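Local coordinates for 5-formyl-3-hydroxy-2-methylpyridine 4-carboxylate 5-dehydrogenase (PDB 4OM8), which catalyses the NAD(+)-dependent oxidation of a formyl-pyridine carboxylate in vitamin B6 breakdown, and can also reduce the same aldehyde with NADH to 4-pyridoxic acid, at residues E89-K94 with S113-I118; M136-N140 with F185-R189; R20-G25 with I57-S61; P141-P146 with L298-R302. Residues are numbered along the deposited sequence.

Contact 1. Residues E89-K94 with S113-I118; sequences ENISIK and SDTSGI. With NAD (nicotinamide-adenine-dinucleotide), chain C.
This is a polar, carboxylate-centred contact in the NAD-binding Rossmann domain, joining the start of helix 91-102 to the loop that leaves strand 110-113. The CA atoms of Glu89 and Thr115 lie 6.5 Å apart, those of Ile91 and Ile118 7.3 Å, and those of Lys94 and Ser113 8.7 Å. Glu89 (chi1 t, chi2 p) reaches into the loop: OE1 accepts from Gly117 N at 2.6 Å and weakly from Ser116 N at 3.2 Å, while OE2 accepts from Thr115 OG1 at 2.8 Å. Thr115 OG1 in turn receives Ile118 N at 3.1 Å, an ST motif, and Ser113 OG, also hydrogen-bonded to Glu85, takes Thr115 N at 3.0 Å in an ST turn. Asn90 N-caps the helix through OD1, 3.0 Å from Ser92 N (weak). On the apolar side, Ile118 (m, t) sets CD1 3.7 Å from Lys94 CE, and its CG2 lies 4.2 Å from Ile91 CD1. Lys94, salt-bridged to Glu85, donates through NZ to NAD O3D at 3.0 Å; O3D donates to Glu89 OE2 at 2.8 Å. One ribose hydroxyl thus donates to a carboxylate and accepts from an ammonium group, and the carboxylate bonded to the loop also binds the cofactor.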
# COMPACT_ATOMS: atom_id res chain seq x y z
N GLU A 89 -16.32 6.70 18.54
CA GLU A 89 -16.01 7.91 17.80
C GLU A 89 -17.18 8.90 17.86
O GLU A 89 -17.93 9.08 16.90
CB GLU A 89 -15.65 7.53 16.37
CG GLU A 89 -15.03 8.65 15.60
CD GLU A 89 -13.56 8.84 15.91
OE1 GLU A 89 -12.82 9.16 14.96
OE2 GLU A 89 -13.15 8.70 17.10
N ASN A 90 -17.31 9.55 19.01
CA ASN A 90 -18.45 10.40 19.33
C ASN A 90 -17.96 11.38 20.37
O ASN A 90 -17.58 10.98 21.47
CB ASN A 90 -19.62 9.54 19.84
CG ASN A 90 -20.85 10.36 20.22
OD1 ASN A 90 -20.77 11.46 20.76
ND2 ASN A 90 -22.02 9.79 19.96
N ILE A 91 -17.92 12.67 20.04
CA ILE A 91 -17.26 13.62 20.92
C ILE A 91 -18.00 13.78 22.25
O ILE A 91 -17.37 14.04 23.27
CB ILE A 91 -17.08 14.99 20.23
CG1 ILE A 91 -16.16 15.89 21.06
CG2 ILE A 91 -18.43 15.65 19.96
CD1 ILE A 91 -15.71 17.13 20.33
N SER A 92 -19.32 13.59 22.26
CA SER A 92 -20.05 13.69 23.52
C SER A 92 -19.65 12.55 24.47
O SER A 92 -19.48 12.78 25.67
CB SER A 92 -21.56 13.70 23.29
OG SER A 92 -22.01 12.44 22.83
N ILE A 93 -19.49 11.34 23.94
CA ILE A 93 -19.07 10.21 24.77
C ILE A 93 -17.62 10.41 25.25
O ILE A 93 -17.32 10.17 26.41
CB ILE A 93 -19.19 8.87 24.02
CG1 ILE A 93 -20.65 8.64 23.61
CG2 ILE A 93 -18.72 7.72 24.90
CD1 ILE A 93 -20.90 7.29 22.95
N LYS A 94 -16.74 10.87 24.36
CA LYS A 94 -15.35 11.11 24.78
C LYS A 94 -15.28 12.20 25.84
O LYS A 94 -14.56 12.07 26.84
CB LYS A 94 -14.48 11.46 23.57
CG LYS A 94 -14.40 10.34 22.52
CD LYS A 94 -13.32 10.62 21.48
CE LYS A 94 -13.35 9.59 20.37
NZ LYS A 94 -13.23 8.19 20.87
N SER A 113 -5.98 10.22 23.22
CA SER A 113 -7.12 9.64 22.53
C SER A 113 -6.67 8.79 21.36
O SER A 113 -5.78 9.19 20.61
CB SER A 113 -8.06 10.73 22.02
OG SER A 113 -9.16 10.14 21.34
N ASP A 114 -7.34 7.65 21.18
CA ASP A 114 -7.15 6.78 20.02
C ASP A 114 -8.01 7.22 18.83
O ASP A 114 -8.05 6.52 17.82
CB ASP A 114 -7.48 5.33 20.41
CG ASP A 114 -6.95 4.29 19.42
OD1 ASP A 114 -5.95 4.54 18.73
OD2 ASP A 114 -7.53 3.18 19.40
N THR A 115 -8.67 8.38 18.94
CA THR A 115 -9.58 8.83 17.88
C THR A 115 -8.93 8.82 16.50
O THR A 115 -7.75 9.13 16.34
CB THR A 115 -10.12 10.25 18.16
OG1 THR A 115 -11.09 10.59 17.16
CG2 THR A 115 -8.98 11.28 18.13
N SER A 116 -9.73 8.47 15.49
CA SER A 116 -9.28 8.58 14.11
C SER A 116 -9.66 9.92 13.48
O SER A 116 -8.90 10.47 12.68
CB SER A 116 -9.85 7.43 13.28
OG SER A 116 -9.33 6.18 13.71
N GLY A 117 -10.83 10.44 13.82
CA GLY A 117 -11.38 11.55 13.05
C GLY A 117 -11.82 12.79 13.79
O GLY A 117 -12.29 13.74 13.17
N ILE A 118 -11.70 12.79 15.12
CA ILE A 118 -12.05 13.97 15.89
C ILE A 118 -10.78 14.76 16.20
O ILE A 118 -9.82 14.20 16.71
CB ILE A 118 -12.78 13.59 17.18
CG1 ILE A 118 -14.01 12.74 16.83
CG2 ILE A 118 -13.17 14.84 17.96
CD1 ILE A 118 -14.69 12.09 18.02
PA NAD C . -15.48 -0.25 19.45
O1A NAD C . -16.88 0.25 19.14
O2A NAD C . -15.03 -1.62 18.96
O5B NAD C . -15.29 -0.20 21.04
C5B NAD C . -15.72 0.91 21.83
C4B NAD C . -15.81 0.45 23.27
O4B NAD C . -16.02 1.57 24.13
C3B NAD C . -16.99 -0.50 23.48
O3B NAD C . -16.54 -1.74 24.05
C2B NAD C . -17.91 0.26 24.42
O2B NAD C . -18.66 -0.56 25.32
C1B NAD C . -16.93 1.15 25.15
N9A NAD C . -17.50 2.35 25.80
C8A NAD C . -18.52 3.12 25.38
N7A NAD C . -18.72 4.15 26.23
C5A NAD C . -17.82 4.05 27.22
C6A NAD C . -17.48 4.79 28.44
N6A NAD C . -18.16 5.91 28.80
N1A NAD C . -16.45 4.33 29.19
C2A NAD C . -15.76 3.23 28.86
N3A NAD C . -16.02 2.50 27.76
C4A NAD C . -17.02 2.85 26.93
O3 NAD C . -14.47 0.92 18.99
PN NAD C . -12.97 0.74 18.44
O1N NAD C . -13.02 0.28 16.99
O2N NAD C . -12.11 -0.03 19.41
O5D NAD C . -12.47 2.26 18.43
C5D NAD C . -12.31 3.01 19.63
C4D NAD C . -11.67 4.34 19.27
O4D NAD C . -10.46 4.06 18.56
C3D NAD C . -12.52 5.17 18.32
O3D NAD C . -12.22 6.54 18.57
C2D NAD C . -11.99 4.81 16.94
O2D NAD C . -12.15 5.89 16.01
C1D NAD C . -10.52 4.59 17.23
N1N NAD C . -9.83 3.67 16.31
C2N NAD C . -10.45 2.63 15.72
C3N NAD C . -9.74 1.79 14.86
C7N NAD C . -10.38 0.63 14.15
O7N NAD C . -11.36 0.05 14.60
N7N NAD C . -9.85 0.27 12.98
C4N NAD C . -8.39 2.02 14.63
C5N NAD C . -7.78 3.09 15.26
C6N NAD C . -8.52 3.90 16.10

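Contact 2. Residues M136-N140 with F185-R189; sequences MHWSN and FVENR. With NAD (nicotinamide-adenine-dinucleotide), chain C.
A very short hydrogen bond, 2.5 Å from Ser139 OG to Glu187 OE2, ties segment 136-140 to the first turn of helix 187-203. The segments stay well apart, with CA atoms 9.0 Å between His137 and Phe185 and 9.2 Å between Ser139 and Glu187, so side chains span the gap. Phe185, at positive phi (49°) before the helix, turns its ring edge to the face of His137: centroids 5.8 Å apart, planes at 60°. Glu187 extends (t, t), placing OE1 3.2 Å from His137 CE1, near the imidazole plane. Water 1 links His137 NE2 (3.3 Å) to Asn188 ND2 (2.9 Å); water 2 donates to Trp138 O (3.1 Å) and Glu187 OE1 (2.8 Å). His137 ND1 is hydrogen-bonded to Glu149 and NE2 to Ser116, while NE2 lies 3.7 Å from NAD C5N. A histidine inferred to matter for catalysis, paired with a glutamate beside the nicotinamide at the junction of two domains, is the active-site arrangement of the 3-hydroxyacyl-CoA dehydrogenase family.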
# COMPACT_ATOMS: atom_id res chain seq x y z
N MET A 136 -2.97 9.69 20.29
CA MET A 136 -2.11 8.52 20.17
C MET A 136 -2.91 7.52 19.35
O MET A 136 -3.72 6.76 19.89
CB MET A 136 -1.74 7.96 21.55
CG MET A 136 -0.75 6.82 21.52
SD MET A 136 -0.67 6.05 23.15
CE MET A 136 0.82 5.06 22.99
N HIS A 137 -2.69 7.54 18.04
CA HIS A 137 -3.59 6.86 17.13
C HIS A 137 -2.97 5.55 16.65
O HIS A 137 -2.05 5.54 15.85
CB HIS A 137 -3.91 7.77 15.95
CG HIS A 137 -4.80 7.14 14.93
ND1 HIS A 137 -4.38 6.88 13.64
CD2 HIS A 137 -6.08 6.70 15.01
CE1 HIS A 137 -5.37 6.32 12.97
NE2 HIS A 137 -6.41 6.21 13.77
N TRP A 138 -3.49 4.46 17.20
CA TRP A 138 -3.06 3.12 16.85
C TRP A 138 -3.75 2.65 15.59
O TRP A 138 -4.67 3.31 15.09
CB TRP A 138 -3.37 2.15 17.99
CG TRP A 138 -2.68 2.45 19.30
CD1 TRP A 138 -2.82 3.56 20.09
CD2 TRP A 138 -1.77 1.58 19.98
NE1 TRP A 138 -2.04 3.44 21.22
CE2 TRP A 138 -1.38 2.23 21.18
CE3 TRP A 138 -1.24 0.32 19.70
CZ2 TRP A 138 -0.49 1.66 22.08
CZ3 TRP A 138 -0.35 -0.25 20.60
CH2 TRP A 138 0.01 0.42 21.78
N SER A 139 -3.31 1.51 15.07
CA SER A 139 -3.96 0.90 13.90
C SER A 139 -4.41 -0.52 14.20
O SER A 139 -3.84 -1.19 15.05
CB SER A 139 -3.01 0.91 12.69
OG SER A 139 -2.76 2.24 12.23
N ASN A 140 -5.44 -0.99 13.50
CA ASN A 140 -5.98 -2.32 13.74
C ASN A 140 -5.26 -3.37 12.90
O ASN A 140 -5.14 -3.19 11.69
CB ASN A 140 -7.48 -2.33 13.42
CG ASN A 140 -8.14 -3.65 13.75
OD1 ASN A 140 -7.84 -4.28 14.76
ND2 ASN A 140 -9.08 -4.06 12.90
N PHE A 185 -5.32 13.00 10.29
CA PHE A 185 -3.88 12.99 10.59
C PHE A 185 -3.08 12.66 9.32
O PHE A 185 -3.24 13.36 8.32
CB PHE A 185 -3.61 12.03 11.75
CG PHE A 185 -4.54 12.23 12.92
CD1 PHE A 185 -4.80 13.51 13.41
CD2 PHE A 185 -5.16 11.15 13.52
CE1 PHE A 185 -5.66 13.70 14.47
CE2 PHE A 185 -6.03 11.33 14.57
CZ PHE A 185 -6.28 12.60 15.07
N VAL A 186 -2.23 11.64 9.32
CA VAL A 186 -1.52 11.30 8.08
C VAL A 186 -2.00 9.98 7.48
O VAL A 186 -2.35 9.93 6.29
CB VAL A 186 0.01 11.24 8.30
CG1 VAL A 186 0.72 10.63 7.08
CG2 VAL A 186 0.52 12.65 8.59
N GLU A 187 -2.01 8.93 8.30
CA GLU A 187 -2.31 7.57 7.82
C GLU A 187 -3.64 7.52 7.08
O GLU A 187 -3.72 7.09 5.92
CB GLU A 187 -2.32 6.58 8.98
CG GLU A 187 -2.65 5.17 8.58
CD GLU A 187 -2.96 4.31 9.79
OE1 GLU A 187 -3.78 4.74 10.62
OE2 GLU A 187 -2.37 3.22 9.91
N ASN A 188 -4.71 7.96 7.73
CA ASN A 188 -6.00 7.80 7.09
C ASN A 188 -6.21 8.81 5.97
O ASN A 188 -7.02 8.57 5.08
CB ASN A 188 -7.13 7.86 8.12
CG ASN A 188 -7.35 6.51 8.77
OD1 ASN A 188 -7.25 5.48 8.09
ND2 ASN A 188 -7.60 6.48 10.09
N ARG A 189 -5.46 9.91 5.95
CA ARG A 189 -5.52 10.80 4.79
C ARG A 189 -4.97 10.11 3.55
O ARG A 189 -5.58 10.13 2.48
CB ARG A 189 -4.74 12.10 5.02
CG ARG A 189 -5.40 13.02 6.03
CD ARG A 189 -4.72 14.38 6.07
NE ARG A 189 -4.93 15.20 4.88
CZ ARG A 189 -5.93 16.06 4.73
NH1 ARG A 189 -6.83 16.22 5.68
NH2 ARG A 189 -6.01 16.77 3.61
PA NAD C . -15.48 -0.25 19.45
O1A NAD C . -16.88 0.25 19.14
O2A NAD C . -15.03 -1.62 18.96
O5B NAD C . -15.29 -0.20 21.04
C5B NAD C . -15.72 0.91 21.83
C4B NAD C . -15.81 0.45 23.27
O4B NAD C . -16.02 1.57 24.13
C3B NAD C . -16.99 -0.50 23.48
O3B NAD C . -16.54 -1.74 24.05
C2B NAD C . -17.91 0.26 24.42
O2B NAD C . -18.66 -0.56 25.32
C1B NAD C . -16.93 1.15 25.15
N9A NAD C . -17.50 2.35 25.80
C8A NAD C . -18.52 3.12 25.38
N7A NAD C . -18.72 4.15 26.23
C5A NAD C . -17.82 4.05 27.22
C6A NAD C . -17.48 4.79 28.44
N6A NAD C . -18.16 5.91 28.80
N1A NAD C . -16.45 4.33 29.19
C2A NAD C . -15.76 3.23 28.86
N3A NAD C . -16.02 2.50 27.76
C4A NAD C . -17.02 2.85 26.93
O3 NAD C . -14.47 0.92 18.99
PN NAD C . -12.97 0.74 18.44
O1N NAD C . -13.02 0.28 16.99
O2N NAD C . -12.11 -0.03 19.41
O5D NAD C . -12.47 2.26 18.43
C5D NAD C . -12.31 3.01 19.63
C4D NAD C . -11.67 4.34 19.27
O4D NAD C . -10.46 4.06 18.56
C3D NAD C . -12.52 5.17 18.32
O3D NAD C . -12.22 6.54 18.57
C2D NAD C . -11.99 4.81 16.94
O2D NAD C . -12.15 5.89 16.01
C1D NAD C . -10.52 4.59 17.23
N1N NAD C . -9.83 3.67 16.31
C2N NAD C . -10.45 2.63 15.72
C3N NAD C . -9.74 1.79 14.86
C7N NAD C . -10.38 0.63 14.15
O7N NAD C . -11.36 0.05 14.60
N7N NAD C . -9.85 0.27 12.98
C4N NAD C . -8.39 2.02 14.63
C5N NAD C . -7.78 3.09 15.26
C6N NAD C . -8.52 3.90 16.10
O HOH W 1 -8.04 4.20 11.76
O HOH W 2 -5.64 3.32 12.18

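Contact 3. Residues R20-G25 with I57-S61; sequences RLARGG and IALPS
Helix 14-23 ends in a Schellman motif, and the extended chain of 57-60 runs past that end, closest where the CA atoms of Arg23 and Leu59 are 5.0 Å apart. Gly25 has phi 106°; its N bonds to Ala22 O at 2.9 Å, and Gly24 N bonds weakly to Arg20 O at 3.3 Å. A side chain on Gly25 would meet both the preceding carbonyl oxygen and Pro60 CG. The carbonyl Arg23 O receives a CA-H...O contact from Leu59 CA at 3.3 Å (165° at the hydrogen) and lies 3.4 Å from Pro60 CD; Pro60 CG sits 3.3 Å from Gly24 O. Among the side chains, Arg23 (t, p, p) curls so that NH1 donates to Ile57 O at 3.0 Å, while its CG touches Ile57 CG2 at 3.6 Å; Glu49 and Asp53 of helix 35-54 form salt bridges with it. Ile57 (m, t) also packs against Arg20, with CG2 over one face of the guanidinium and CD1 3.7 Å from NE; Arg20 NH2 is hydrogen-bonded to Ile171 O. The arrangement is a glycine-terminated helix end packed by a loop, at the end of the first Rossmann helix remote from the dinucleotide.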
# COMPACT_ATOMS: atom_id res chain seq x y z
N ARG A 20 -0.04 -5.38 24.24
CA ARG A 20 1.21 -4.91 23.67
C ARG A 20 1.92 -3.97 24.63
O ARG A 20 3.14 -4.00 24.73
CB ARG A 20 0.97 -4.19 22.33
CG ARG A 20 2.26 -3.68 21.69
CD ARG A 20 3.19 -4.85 21.42
NE ARG A 20 4.49 -4.47 20.87
CZ ARG A 20 5.55 -4.16 21.61
NH1 ARG A 20 5.46 -4.13 22.94
NH2 ARG A 20 6.70 -3.86 21.02
N LEU A 21 1.15 -3.12 25.31
CA LEU A 21 1.74 -2.23 26.28
C LEU A 21 2.31 -3.00 27.47
O LEU A 21 3.41 -2.70 27.93
CB LEU A 21 0.70 -1.21 26.76
CG LEU A 21 0.31 -0.19 25.69
CD1 LEU A 21 -0.92 0.61 26.13
CD2 LEU A 21 1.47 0.76 25.39
N ALA A 22 1.59 -4.00 27.96
CA ALA A 22 2.10 -4.80 29.06
C ALA A 22 3.36 -5.55 28.67
O ALA A 22 4.26 -5.73 29.49
CB ALA A 22 1.05 -5.77 29.55
N ARG A 23 3.42 -6.00 27.42
CA ARG A 23 4.60 -6.74 26.95
C ARG A 23 5.83 -5.83 26.96
O ARG A 23 6.97 -6.30 27.04
CB ARG A 23 4.33 -7.29 25.54
CG ARG A 23 5.39 -8.26 25.00
CD ARG A 23 5.47 -9.53 25.83
NE ARG A 23 4.24 -10.31 25.77
CZ ARG A 23 4.09 -11.42 25.04
NH1 ARG A 23 5.10 -11.86 24.29
NH2 ARG A 23 2.94 -12.07 25.04
N GLY A 24 5.61 -4.52 26.90
CA GLY A 24 6.69 -3.55 27.00
C GLY A 24 7.12 -3.27 28.43
O GLY A 24 8.04 -2.49 28.65
N GLY A 25 6.47 -3.89 29.40
CA GLY A 25 6.87 -3.73 30.79
C GLY A 25 5.92 -2.85 31.60
O GLY A 25 6.09 -2.72 32.80
N ILE A 57 8.22 -10.79 20.30
CA ILE A 57 8.30 -9.60 21.15
C ILE A 57 8.47 -9.96 22.62
O ILE A 57 7.60 -10.60 23.22
CB ILE A 57 7.05 -8.74 20.98
CG1 ILE A 57 6.90 -8.31 19.52
CG2 ILE A 57 7.12 -7.52 21.90
CD1 ILE A 57 5.61 -7.61 19.24
N ALA A 58 9.58 -9.54 23.21
CA ALA A 58 9.89 -9.95 24.58
C ALA A 58 9.51 -8.91 25.63
O ALA A 58 9.47 -7.71 25.36
CB ALA A 58 11.38 -10.27 24.68
N LEU A 59 9.24 -9.39 26.85
CA LEU A 59 9.16 -8.52 28.02
C LEU A 59 10.58 -8.06 28.33
O LEU A 59 11.51 -8.86 28.21
CB LEU A 59 8.56 -9.27 29.22
CG LEU A 59 7.18 -8.91 29.79
CD1 LEU A 59 6.73 -9.99 30.78
CD2 LEU A 59 7.18 -7.54 30.46
N PRO A 60 10.75 -6.79 28.73
CA PRO A 60 12.09 -6.34 29.12
C PRO A 60 12.39 -6.90 30.50
O PRO A 60 11.53 -7.55 31.10
CB PRO A 60 11.99 -4.81 29.14
CG PRO A 60 10.53 -4.50 29.24
CD PRO A 60 9.74 -5.72 28.85
N SER A 61 13.59 -6.67 31.01
CA SER A 61 13.96 -7.33 32.24
C SER A 61 13.48 -6.55 33.46
O SER A 61 13.84 -6.88 34.58
CB SER A 61 15.47 -7.53 32.28
OG SER A 61 15.91 -8.17 31.10

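Contact 4. Residues P141-P146 with L298-R302; sequences PPHIIP and LVAVR
Ile144 is the main bump of the 141-146 loop, and it sits in the shallow hollow between the side chains of Leu298 and Val299 on helix 284-305. The nearest CA pair is Ile144 with Val299, at 7.0 Å. The loop folds back tightly: the peptide before Pro141 is cis, and Pro141 O accepts from both Ile144 N (3.0 Å) and Ile145 N (2.9 Å). Ile144 (m, t) then projects with CG2 4.1 Å from Leu298 CB and CD1 4.2 Å from Val299 CG2, so its two branches touch successive helix residues. Leu298 (m, t) also reaches Pro141, its CD1 4.3 Å from Pro141 CD. One turn on, Arg302, fully extended along its side chain, reaches the loop: NH1 donates to Ile144 O at 2.8 Å, and Pro146 CB lies over one face of the guanidinium, 3.8 Å from CZ. Water 3 bridges the guanidinium and the loop, donating to His143 O (2.8 Å) and accepting from Arg302 NH1 (2.9 Å). Around this fit, Val51 of helix 35-54 packs on Ile144 and Val299, while Tyr222 of the second subunit packs on Ile144 and Arg302 and bonds to Leu298 O. Glu306 pairs with Arg302 NE. The chemistry is thus apolar packing bordered by one charged donor, whose bonds to a carbonyl and a water join the C-terminal helix to the Rossmann domain.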
# COMPACT_ATOMS: atom_id res chain seq x y z
N PRO A 141 -4.77 -4.45 13.53
CA PRO A 141 -4.81 -4.81 14.95
C PRO A 141 -3.69 -4.14 15.73
O PRO A 141 -2.55 -4.11 15.28
CB PRO A 141 -4.63 -6.35 14.93
CG PRO A 141 -4.78 -6.75 13.46
CD PRO A 141 -4.26 -5.57 12.71
N PRO A 142 -4.01 -3.60 16.91
CA PRO A 142 -3.05 -2.74 17.62
C PRO A 142 -1.82 -3.47 18.16
O PRO A 142 -0.82 -2.81 18.42
CB PRO A 142 -3.90 -2.16 18.76
CG PRO A 142 -4.96 -3.19 18.98
CD PRO A 142 -5.30 -3.71 17.62
N HIS A 143 -1.90 -4.78 18.33
CA HIS A 143 -0.74 -5.54 18.79
C HIS A 143 0.11 -6.01 17.62
O HIS A 143 1.19 -6.58 17.82
CB HIS A 143 -1.18 -6.73 19.66
CG HIS A 143 -2.22 -7.60 19.03
ND1 HIS A 143 -3.43 -7.12 18.58
CD2 HIS A 143 -2.24 -8.94 18.80
CE1 HIS A 143 -4.14 -8.11 18.08
NE2 HIS A 143 -3.44 -9.23 18.21
N ILE A 144 -0.35 -5.75 16.40
CA ILE A 144 0.34 -6.22 15.20
C ILE A 144 0.91 -5.08 14.34
O ILE A 144 2.07 -5.13 13.93
CB ILE A 144 -0.58 -7.10 14.34
CG1 ILE A 144 -0.98 -8.36 15.12
CG2 ILE A 144 0.10 -7.50 13.03
CD1 ILE A 144 -1.89 -9.32 14.34
N ILE A 145 0.11 -4.05 14.08
CA ILE A 145 0.64 -2.89 13.34
C ILE A 145 1.59 -2.12 14.26
O ILE A 145 1.17 -1.65 15.31
CB ILE A 145 -0.46 -1.94 12.85
CG1 ILE A 145 -1.66 -2.70 12.27
CG2 ILE A 145 0.12 -0.88 11.86
CD1 ILE A 145 -1.30 -3.63 11.13
N PRO A 146 2.88 -1.98 13.88
CA PRO A 146 3.85 -1.44 14.83
C PRO A 146 3.96 0.08 14.87
O PRO A 146 4.72 0.64 15.67
CB PRO A 146 5.17 -2.04 14.36
CG PRO A 146 5.00 -2.15 12.87
CD PRO A 146 3.52 -2.50 12.65
N LEU A 298 -0.26 -11.34 8.15
CA LEU A 298 0.26 -10.10 8.72
C LEU A 298 1.45 -10.36 9.63
O LEU A 298 2.47 -9.66 9.56
CB LEU A 298 -0.83 -9.35 9.49
CG LEU A 298 -1.88 -8.63 8.64
CD1 LEU A 298 -3.00 -8.13 9.52
CD2 LEU A 298 -1.26 -7.48 7.84
N VAL A 299 1.34 -11.38 10.48
CA VAL A 299 2.45 -11.67 11.38
C VAL A 299 3.70 -12.10 10.59
O VAL A 299 4.79 -11.60 10.84
CB VAL A 299 2.06 -12.74 12.43
CG1 VAL A 299 3.29 -13.27 13.13
CG2 VAL A 299 1.08 -12.12 13.43
N ALA A 300 3.53 -13.00 9.61
CA ALA A 300 4.68 -13.51 8.87
C ALA A 300 5.35 -12.40 8.04
O ALA A 300 6.59 -12.32 7.97
CB ALA A 300 4.27 -14.66 7.97
N VAL A 301 4.53 -11.57 7.41
CA VAL A 301 5.05 -10.49 6.58
C VAL A 301 5.80 -9.47 7.44
O VAL A 301 6.87 -9.00 7.08
CB VAL A 301 3.90 -9.80 5.81
CG1 VAL A 301 4.36 -8.46 5.23
CG2 VAL A 301 3.38 -10.72 4.72
N ARG A 302 5.24 -9.14 8.61
CA ARG A 302 5.89 -8.15 9.46
C ARG A 302 7.31 -8.58 9.83
O ARG A 302 8.24 -7.77 9.80
CB ARG A 302 5.07 -7.89 10.72
CG ARG A 302 5.88 -7.18 11.78
CD ARG A 302 5.06 -6.61 12.92
NE ARG A 302 5.97 -6.15 13.97
CZ ARG A 302 5.59 -5.71 15.16
NH1 ARG A 302 4.31 -5.64 15.49
NH2 ARG A 302 6.52 -5.34 16.03
O HOH W 3 3.44 -4.91 18.17

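Contact 2 is the core of the set, its centre about 5 Å from the centre of the chain and largely buried; contact 3, its centre about 19 Å away, includes exposed residues, and contacts 1 and 4 lie between. Contacts 1 and 2 both touch NAD and are joined by the Ser116 OG to His137 NE2 hydrogen bond, so they belong to one site. Contacts 2 and 4 draw on the same connection between strands 133-137 and 147-151, and both touch the second subunit, but contact 4 combines aliphatic packing with an Arg302 bond to Ile144 O. Contact 3 lies within the NAD-binding domain; contacts 3 and 4 each use an arginine-to-carbonyl bond.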